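Aminotransferase (Paracoccus denitrificans, PDB 4GRX) probably transfers amino groups between amines or amino acids and carbonyl acceptors, as a class III omega-transaminase whose pyridoxal phosphate is bound covalently through an imine. Local coordinates at residues T32-P35 with S36-Q39; K138-W141 with F142-A146; E202-T205 with E206-V210; N279-G282 with C283-Y286. All blocks are in the same frame, centred on the assembly; numbering follows the deposited sequence.

Interaction 1: T32-P35 with S36-Q39; sequences TDMP and SVHQ
Met34, Pro35 and Ser36 show how the first turn of a helix deals with amides that have no earlier turn to pair with. The Met34 chain is bent about CB-CG and again about CG-SD (chi2 -59°, chi3 -63°), curling forward so that its methyl CE lies 3.6 Å from His38 NE2. Met34 CE also lies 4.1 Å from Val37 CG1, the two side chains running alongside each other. His38 NE2 is hydrogen-bonded to Glu324 OE1 of the second subunit, so this cluster sits against the dimer partner. Met34 O accepts from His38 N at 3.0 Å. Pro35 has no N-H to offer, which costs little in a first turn; its O accepts from Gln39 N at 3.2 Å, with the donor well above the carbonyl plane. Ser36 N donates to Asp33 OD2 at 3.1 Å, meeting this oxygen on its anti side, 15° out of the carboxylate plane. Ser36 OG has its main partner in Asn417 of helix 411-421, while its approach to Asp33 OD2 is weak. A carboxylate that accepts from the amide three residues on is the aspartate N-cap, and proline is common in the first turn; here they open helix 34-40.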
loop_
_atom_site.group_PDB
_atom_site.type_symbol
_atom_site.label_atom_id
_atom_site.label_comp_id
_atom_site.label_asym_id
_atom_site.label_seq_id
_atom_site.Cartn_x
_atom_site.Cartn_y
_atom_site.Cartn_z
ATOM N N THR A 32 15.631 -7.567 -7.164
ATOM C CA THR A 32 16.079 -8.831 -7.692
ATOM C C THR A 32 17.361 -8.551 -8.475
ATOM O O THR A 32 17.370 -7.693 -9.369
ATOM C CB THR A 32 14.975 -9.476 -8.566
ATOM O OG1 THR A 32 13.818 -9.750 -7.754
ATOM C CG2 THR A 32 15.447 -10.762 -9.218
ATOM N N ASP A 33 18.450 -9.233 -8.110
ATOM C CA ASP A 33 19.679 -9.123 -8.875
ATOM C C ASP A 33 19.470 -9.748 -10.258
ATOM O O ASP A 33 19.239 -10.953 -10.382
ATOM C CB ASP A 33 20.865 -9.765 -8.152
ATOM C CG ASP A 33 22.192 -9.504 -8.868
ATOM O OD1 ASP A 33 22.816 -8.445 -8.606
ATOM O OD2 ASP A 33 22.615 -10.354 -9.693
ATOM N N MET A 34 19.545 -8.911 -11.287
ATOM C CA MET A 34 19.200 -9.328 -12.644
ATOM C C MET A 34 20.223 -10.266 -13.316
ATOM O O MET A 34 19.825 -11.210 -13.996
ATOM C CB MET A 34 18.862 -8.108 -13.517
ATOM C CG MET A 34 17.622 -7.343 -13.059
ATOM S SD MET A 34 16.098 -8.325 -13.014
ATOM C CE MET A 34 15.882 -8.781 -14.741
ATOM N N PRO A 35 21.536 -10.038 -13.123
ATOM C CA PRO A 35 22.451 -11.065 -13.674
ATOM C C PRO A 35 22.345 -12.484 -13.043
ATOM O O PRO A 35 22.633 -13.471 -13.740
ATOM C CB PRO A 35 23.842 -10.449 -13.458
ATOM C CG PRO A 35 23.586 -8.978 -13.440
ATOM C CD PRO A 35 22.274 -8.830 -12.705
ATOM N N SER A 36 21.946 -12.572 -11.762
ATOM C CA SER A 36 21.668 -13.851 -11.087
ATOM C C SER A 36 20.434 -14.532 -11.654
ATOM O O SER A 36 20.435 -15.744 -11.886
ATOM C CB SER A 36 21.415 -13.659 -9.593
ATOM O OG SER A 36 22.602 -13.669 -8.837
ATOM N N VAL A 37 19.376 -13.749 -11.864
ATOM C CA VAL A 37 18.097 -14.289 -12.306
ATOM C C VAL A 37 18.134 -14.667 -13.804
ATOM O O VAL A 37 17.427 -15.571 -14.239
ATOM C CB VAL A 37 16.941 -13.321 -11.959
ATOM C CG1 VAL A 37 16.573 -12.447 -13.153
ATOM C CG2 VAL A 37 15.724 -14.089 -11.487
ATOM N N HIS A 38 18.971 -13.990 -14.585
ATOM C CA HIS A 38 19.145 -14.350 -15.995
ATOM C C HIS A 38 19.921 -15.621 -16.147
ATOM O O HIS A 38 19.526 -16.514 -16.890
ATOM C CB HIS A 38 19.819 -13.222 -16.762
ATOM C CG HIS A 38 18.905 -12.067 -17.050
ATOM N ND1 HIS A 38 17.635 -12.239 -17.484
ATOM C CD2 HIS A 38 19.108 -10.693 -16.966
ATOM C CE1 HIS A 38 17.050 -11.035 -17.662
ATOM N NE2 HIS A 38 17.951 -10.089 -17.349
ATOM N N GLN A 39 21.027 -15.703 -15.411
ATOM C CA GLN A 39 21.929 -16.835 -15.432
ATOM C C GLN A 39 21.319 -18.084 -14.760
ATOM O O GLN A 39 21.531 -19.193 -15.228
ATOM C CB GLN A 39 23.256 -16.417 -14.783
ATOM C CG GLN A 39 24.358 -17.462 -14.722
ATOM C CD GLN A 39 25.305 -17.218 -13.541
ATOM O OE1 GLN A 39 24.910 -16.650 -12.506
ATOM N NE2 GLN A 39 26.562 -17.651 -13.686
#

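Interaction 2: K138-W141 with F142-A146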
loop_
_atom_site.group_PDB
_atom_site.type_symbol
_atom_site.label_atom_id
_atom_site.label_comp_id
_atom_site.label_asym_id
_atom_site.label_seq_id
_atom_site.Cartn_x
_atom_site.Cartn_y
_atom_site.Cartn_z
ATOM N N LYS A 138 1.913 12.144 6.972
ATOM C CA LYS A 138 0.761 12.995 6.646
ATOM C C LYS A 138 -0.009 13.389 7.914
ATOM O O LYS A 138 -0.450 14.537 8.057
ATOM C CB LYS A 138 -0.176 12.303 5.658
ATOM C CG LYS A 138 0.291 12.256 4.216
ATOM C CD LYS A 138 -0.741 11.526 3.357
ATOM C CE LYS A 138 -2.003 12.364 3.141
ATOM N NZ LYS A 138 -3.100 11.627 2.451
ATOM N N MET A 139 -0.149 12.431 8.827
ATOM C CA MET A 139 -0.775 12.668 10.117
ATOM C C MET A 139 -0.008 13.760 10.871
ATOM O O MET A 139 -0.610 14.696 11.391
ATOM C CB MET A 139 -0.779 11.382 10.925
ATOM C CG MET A 139 -2.138 10.960 11.445
ATOM S SD MET A 139 -2.088 9.180 11.787
ATOM C CE MET A 139 -3.766 8.684 11.412
ATOM N N LEU A 140 1.319 13.658 10.905
ATOM C CA LEU A 140 2.140 14.703 11.515
ATOM C C LEU A 140 1.926 16.075 10.841
ATOM O O LEU A 140 1.675 17.069 11.533
ATOM C CB LEU A 140 3.615 14.294 11.550
ATOM C CG LEU A 140 3.937 13.046 12.391
ATOM C CD1 LEU A 140 5.397 12.671 12.271
ATOM C CD2 LEU A 140 3.578 13.237 13.858
ATOM N N TRP A 141 1.968 16.131 9.508
ATOM C CA TRP A 141 1.725 17.393 8.805
ATOM C C TRP A 141 0.389 17.998 9.115
ATOM O O TRP A 141 0.300 19.161 9.460
ATOM C CB TRP A 141 1.859 17.218 7.308
ATOM C CG TRP A 141 3.241 16.870 6.885
ATOM C CD1 TRP A 141 4.411 17.063 7.596
ATOM C CD2 TRP A 141 3.652 16.263 5.616
ATOM N NE1 TRP A 141 5.481 16.610 6.888
ATOM C CE2 TRP A 141 5.095 16.138 5.679
ATOM C CE3 TRP A 141 2.984 15.827 4.476
ATOM C CZ2 TRP A 141 5.829 15.590 4.635
ATOM C CZ3 TRP A 141 3.726 15.296 3.423
ATOM C CH2 TRP A 141 5.118 15.169 3.507
ATOM N N PHE A 142 -0.666 17.205 8.962
ATOM C CA PHE A 142 -2.031 17.563 9.370
ATOM C C PHE A 142 -2.043 18.137 10.789
ATOM O O PHE A 142 -2.566 19.226 11.023
ATOM C CB PHE A 142 -2.915 16.304 9.267
ATOM C CG PHE A 142 -4.319 16.474 9.783
ATOM C CD1 PHE A 142 -4.726 15.816 10.948
ATOM C CD2 PHE A 142 -5.249 17.252 9.095
ATOM C CE1 PHE A 142 -6.011 15.949 11.429
ATOM C CE2 PHE A 142 -6.536 17.398 9.579
ATOM C CZ PHE A 142 -6.918 16.750 10.745
ATOM N N LEU A 143 -1.431 17.412 11.727
ATOM C CA LEU A 143 -1.491 17.760 13.130
ATOM C C LEU A 143 -0.810 19.102 13.468
ATOM O O LEU A 143 -1.442 19.986 14.047
ATOM C CB LEU A 143 -0.959 16.611 13.988
ATOM C CG LEU A 143 -1.033 16.834 15.502
ATOM C CD1 LEU A 143 -2.464 17.059 15.971
ATOM C CD2 LEU A 143 -0.393 15.678 16.240
ATOM N N HIS A 144 0.458 19.268 13.107
ATOM C CA HIS A 144 1.167 20.524 13.397
ATOM C C HIS A 144 0.566 21.717 12.692
ATOM O O HIS A 144 0.477 22.815 13.274
ATOM C CB HIS A 144 2.667 20.396 13.123
ATOM C CG HIS A 144 3.306 19.206 13.802
ATOM N ND1 HIS A 144 3.263 19.020 15.144
ATOM C CD2 HIS A 144 4.001 18.119 13.278
ATOM C CE1 HIS A 144 3.905 17.886 15.462
ATOM N NE2 HIS A 144 4.349 17.324 14.317
ATOM N N ALA A 145 0.110 21.525 11.452
ATOM C CA ALA A 145 -0.585 22.615 10.741
ATOM C C ALA A 145 -1.847 23.053 11.503
ATOM O O ALA A 145 -2.074 24.239 11.704
ATOM C CB ALA A 145 -0.916 22.231 9.306
ATOM N N ALA A 146 -2.649 22.088 11.944
ATOM C CA ALA A 146 -3.879 22.399 12.660
ATOM C C ALA A 146 -3.590 22.981 14.037
ATOM O O ALA A 146 -4.443 23.625 14.634
ATOM C CB ALA A 146 -4.753 21.157 12.774
#
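Leu140 and His144 lie side by side one turn apart, pointing the same way from helix 129-146, and their polar atoms illustrate how a buried helix accounts for its donors and acceptors. Leu140 O receives His144 N at 3.0 Å in a nearly straight bond (172° at the hydrogen). The neighbouring i to i+4 bonds are also made: Phe142 N donates to Lys138 O at 2.8 Å, Leu143 N to Met139 O, and Ala145 N to Trp141 O. With the backbone paired along the helix, the polar side chains find partners outside it. His144 CG stands anti to its own carbonyl carbon (chi1 -52°), which lays the imidazole back toward Leu140, CD2 lying 3.1 Å from Leu140 O and NE2 4.2 Å from Leu140 CB. That NE2 bonds to Ala230 O on strand 229-234. Trp141 NE1 is taken by Arg153 O, and the arginine also makes a cation-pi contact with the indole. Lys138 NZ bonds to His331 ND1 of its own chain and to Val165 O of the second subunit, where Phe181 supplies a further cation-pi partner. Apolar Phe142 and Leu143 instead pack on helix 313-324. His144 NE2, facing a carbonyl, presumably carries a proton. If Lys138 is charged, as seems likely, His331 would accept through ND1 and is then probably neutral; the ammonium's burial would be offset at least in part by one carbonyl, one imidazole nitrogen and one aromatic ring.

Interaction 3: E202-T205 with E206-V210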
loop_
_atom_site.group_PDB
_atom_site.type_symbol
_atom_site.label_atom_id
_atom_site.label_comp_id
_atom_site.label_asym_id
_atom_site.label_seq_id
_atom_site.Cartn_x
_atom_site.Cartn_y
_atom_site.Cartn_z
ATOM N N GLU A 202 38.300 6.447 16.386
ATOM C CA GLU A 202 39.562 5.994 16.962
ATOM C C GLU A 202 39.553 6.303 18.454
ATOM O O GLU A 202 39.406 7.462 18.854
ATOM C CB GLU A 202 40.748 6.682 16.275
ATOM C CG GLU A 202 42.055 5.887 16.309
ATOM C CD GLU A 202 43.315 6.748 16.121
ATOM O OE1 GLU A 202 43.218 7.904 15.635
ATOM O OE2 GLU A 202 44.425 6.269 16.467
ATOM N N GLY A 203 39.663 5.252 19.263
ATOM C CA GLY A 203 39.668 5.377 20.720
ATOM C C GLY A 203 38.438 6.020 21.340
ATOM O O GLY A 203 38.528 6.600 22.410
ATOM N N GLU A 204 37.289 5.927 20.673
ATOM C CA GLU A 204 36.026 6.441 21.208
ATOM C C GLU A 204 35.240 5.279 21.815
ATOM O O GLU A 204 34.987 4.283 21.128
ATOM C CB GLU A 204 35.219 7.133 20.095
ATOM C CG GLU A 204 33.845 7.656 20.491
ATOM C CD GLU A 204 33.046 8.221 19.313
ATOM O OE1 GLU A 204 33.037 7.599 18.228
ATOM O OE2 GLU A 204 32.403 9.284 19.469
ATOM N N THR A 205 34.865 5.396 23.092
ATOM C CA THR A 205 34.054 4.362 23.758
ATOM C C THR A 205 32.609 4.400 23.292
ATOM O O THR A 205 32.166 5.360 22.659
ATOM C CB THR A 205 34.014 4.525 25.286
ATOM O OG1 THR A 205 33.141 5.615 25.618
ATOM C CG2 THR A 205 35.402 4.756 25.850
ATOM N N GLU A 206 31.864 3.358 23.636
ATOM C CA GLU A 206 30.467 3.254 23.243
ATOM C C GLU A 206 29.633 4.383 23.848
ATOM O O GLU A 206 28.776 4.952 23.168
ATOM C CB GLU A 206 29.916 1.881 23.616
ATOM C CG GLU A 206 28.540 1.592 23.038
ATOM C CD GLU A 206 28.241 0.107 22.905
ATOM O OE1 GLU A 206 29.143 -0.733 23.148
ATOM O OE2 GLU A 206 27.089 -0.220 22.545
ATOM N N ALA A 207 29.916 4.711 25.113
ATOM C CA ALA A 207 29.254 5.824 25.833
ATOM C C ALA A 207 29.547 7.194 25.200
ATOM O O ALA A 207 28.652 8.050 25.091
ATOM C CB ALA A 207 29.651 5.824 27.300
ATOM N N GLN A 208 30.798 7.385 24.782
ATOM C CA GLN A 208 31.207 8.591 24.065
ATOM C C GLN A 208 30.545 8.666 22.688
ATOM O O GLN A 208 30.140 9.738 22.245
ATOM C CB GLN A 208 32.731 8.656 23.928
ATOM C CG GLN A 208 33.490 8.936 25.219
ATOM C CD GLN A 208 34.961 8.614 25.095
ATOM O OE1 GLN A 208 35.389 7.947 24.152
ATOM N NE2 GLN A 208 35.744 9.075 26.052
ATOM N N PHE A 209 30.425 7.520 22.029
ATOM C CA PHE A 209 29.685 7.414 20.790
ATOM C C PHE A 209 28.215 7.807 20.955
ATOM O O PHE A 209 27.685 8.554 20.127
ATOM C CB PHE A 209 29.804 5.991 20.240
ATOM C CG PHE A 209 29.046 5.764 18.967
ATOM C CD1 PHE A 209 29.450 6.366 17.780
ATOM C CD2 PHE A 209 27.926 4.933 18.945
ATOM C CE1 PHE A 209 28.755 6.141 16.595
ATOM C CE2 PHE A 209 27.221 4.711 17.761
ATOM C CZ PHE A 209 27.645 5.307 16.586
ATOM N N VAL A 210 27.556 7.302 22.003
ATOM C CA VAL A 210 26.146 7.619 22.247
ATOM C C VAL A 210 25.973 9.096 22.585
ATOM O O VAL A 210 25.011 9.734 22.136
ATOM C CB VAL A 210 25.497 6.730 23.335
ATOM C CG1 VAL A 210 24.164 7.321 23.802
ATOM C CG2 VAL A 210 25.296 5.312 22.809
#
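Thr205 and Gln208 exchange two hydrogen bonds at the start of helix 206-224, and the surroundings of this pair show how a fully formed cap can sit on an exposed surface. Thr205 OG1 stands between its own backbone N and carbonyl carbon (chi1 75°), which turns it back over the opening turn to accept from Gln208 N at 3.1 Å. Gln208 replies with an extended side chain whose OE1 takes the proton of Thr205 N at 2.8 Å, the donor sitting above the amide plane. This reciprocal exchange is a capping box, with Thr205 as N-cap; Phe209 N adds the first regular helical bond, to Thr205 O, at 2.8 Å. The closer packing is on the Phe209 side, where the Glu204 carboxylate stands almost perpendicular to the buried ring (83°), OE1 coming to its edge 3.8 Å from Phe209 CD1. That charge also has Arg212 as a salt-bridge partner and Glu201 N as a donor. Phe209 itself packs on Tyr199 and Ala247. Farther out, Glu204 CG rests 3.7 Å from Gln208 CB, the chains running antiparallel. Toward solvent lie Ala207, whose CB only skirts Thr205 OG1 at 3.9 Å, and Gly203, whose backbone barely meets the Gln208 amide.

Interaction 4: N279-G282 with C283-Y286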
loop_
_atom_site.group_PDB
_atom_site.type_symbol
_atom_site.label_atom_id
_atom_site.label_comp_id
_atom_site.label_asym_id
_atom_site.label_seq_id
_atom_site.Cartn_x
_atom_site.Cartn_y
_atom_site.Cartn_z
ATOM N N ASN A 279 10.864 -9.780 22.716
ATOM C CA ASN A 279 9.699 -9.164 23.363
ATOM C C ASN A 279 8.611 -8.812 22.398
ATOM O O ASN A 279 8.806 -8.939 21.197
ATOM C CB ASN A 279 10.107 -7.894 24.090
ATOM C CG ASN A 279 10.712 -8.191 25.426
ATOM O OD1 ASN A 279 11.924 -8.073 25.599
ATOM N ND2 ASN A 279 9.882 -8.635 26.367
ATOM N N THR A 280 7.478 -8.340 22.907
ATOM C CA THR A 280 6.349 -7.995 22.049
ATOM C C THR A 280 6.687 -6.792 21.156
ATOM O O THR A 280 6.142 -6.640 20.059
ATOM C CB THR A 280 5.092 -7.711 22.881
ATOM O OG1 THR A 280 4.901 -8.776 23.814
ATOM C CG2 THR A 280 3.845 -7.575 21.997
ATOM N N TRP A 281 7.597 -5.947 21.633
ATOM C CA TRP A 281 7.995 -4.760 20.907
ATOM C C TRP A 281 9.435 -4.517 21.128
ATOM O O TRP A 281 9.955 -4.791 22.211
ATOM C CB TRP A 281 7.210 -3.539 21.383
ATOM C CG TRP A 281 5.723 -3.718 21.283
ATOM C CD1 TRP A 281 4.819 -3.918 22.324
ATOM C CD2 TRP A 281 4.912 -3.746 20.062
ATOM N NE1 TRP A 281 3.540 -4.048 21.845
ATOM C CE2 TRP A 281 3.523 -3.961 20.497
ATOM C CE3 TRP A 281 5.182 -3.623 18.704
ATOM C CZ2 TRP A 281 2.476 -4.051 19.594
ATOM C CZ3 TRP A 281 4.111 -3.707 17.805
ATOM C CH2 TRP A 281 2.794 -3.913 18.243
ATOM N N GLY A 282 10.083 -3.968 20.102
ATOM C CA GLY A 282 11.462 -3.512 20.211
ATOM C C GLY A 282 11.657 -2.443 21.273
ATOM O O GLY A 282 12.681 -2.434 21.966
ATOM N N CYS A 283 10.674 -1.557 21.422
ATOM C CA CYS A 283 10.736 -0.524 22.448
ATOM C C CYS A 283 10.583 -1.074 23.881
ATOM O O CYS A 283 11.036 -0.454 24.844
ATOM C CB CYS A 283 9.745 0.604 22.155
ATOM S SG CYS A 283 8.020 0.091 22.019
ATOM N N LEU A 284 9.961 -2.236 24.031
ATOM C CA LEU A 284 10.055 -2.947 25.297
ATOM C C LEU A 284 11.496 -3.400 25.526
ATOM O O LEU A 284 12.057 -3.123 26.581
ATOM C CB LEU A 284 9.078 -4.131 25.376
ATOM C CG LEU A 284 7.583 -3.776 25.381
ATOM C CD1 LEU A 284 6.702 -5.017 25.279
ATOM C CD2 LEU A 284 7.180 -2.918 26.573
ATOM N N THR A 285 12.103 -4.046 24.524
ATOM C CA THR A 285 13.453 -4.626 24.652
ATOM C C THR A 285 14.510 -3.580 24.995
ATOM O O THR A 285 15.415 -3.840 25.780
ATOM C CB THR A 285 13.873 -5.398 23.376
ATOM O OG1 THR A 285 12.944 -6.467 23.139
ATOM C CG2 THR A 285 15.283 -5.990 23.512
ATOM N N TYR A 286 14.372 -2.396 24.407
ATOM C CA TYR A 286 15.312 -1.313 24.602
ATOM C C TYR A 286 14.777 -0.246 25.538
ATOM O O TYR A 286 15.385 0.815 25.682
ATOM C CB TYR A 286 15.753 -0.745 23.240
ATOM C CG TYR A 286 16.632 -1.735 22.510
ATOM C CD1 TYR A 286 17.985 -1.874 22.843
ATOM C CD2 TYR A 286 16.105 -2.574 21.537
ATOM C CE1 TYR A 286 18.792 -2.802 22.210
ATOM C CE2 TYR A 286 16.905 -3.510 20.901
ATOM C CZ TYR A 286 18.244 -3.621 21.247
ATOM O OH TYR A 286 19.033 -4.553 20.617
#
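Cys283 meets Trp281 through sulfur, SG lying 3.8 Å from Trp281 CB. A chi1 of 58° places the thiol between the residue's own N and carbonyl carbon, directed back at the indole. SG stands 5.4 Å from the centroid of the five-membered ring, an oblique sulfur-aromatic contact that lies neither over the face nor in the plane. The amide N of Cys283 is held by Glu269, whose other carboxylate oxygen takes Gly282 N; the first amides of the helix, which have no carbonyl of an earlier turn, are thus answered from just after strand 265-268, since Trp281, at the N-cap position, has no side-chain acceptor. Leu284 comes next, its CD1 approaching the indole at its edge, 3.7 Å from Trp281 CD1, and also touching Thr280 CB at 3.9 Å. The indole NE1 bonds to Val115 O, beside the residues that bind the sodium ion. Helix 282-285 is a single turn on the connection between strands 265-268 and 292-295, parallel neighbours in the seven-stranded sheet of this transaminase. Thr285 N closes that turn on Trp281 O at 3.2 Å. Thr285 OG1 donates to Asn279 OD1 at 3.1 Å, arriving in the carbonyl plane on a lone pair, with a C=O...donor angle of 105°, and has a weak further bond with Thr277. Tyr286 leaves helical geometry, yet its N still reaches Gly282 O at 3.0 Å; the same carbonyl lies near the edge of the phenol ring, while the side chain packs on Val237, Pro246 and Ile387.

The four contacts follow one another along the chain without nesting or crossing, and because each joins adjoining segments, none closes a long loop: interactions 1, 3 and 4 each form the opening turn of a helix, while interaction 2 lies within one. Interaction 1 begins helix 34-40 near the N terminus, at the dimer interface. Interaction 2 occupies the last turns of helix 129-146, again beside the second subunit, its centre about 43 Å from that of interaction 1. Interaction 3 turns the loop after helix 196-199 into helix 206-224, on the surface. Interaction 4 lies between strands 265-268 and 292-295. Its nearest atoms are about 9 Å from interaction 3, and it lies across the chain's centre from interaction 1.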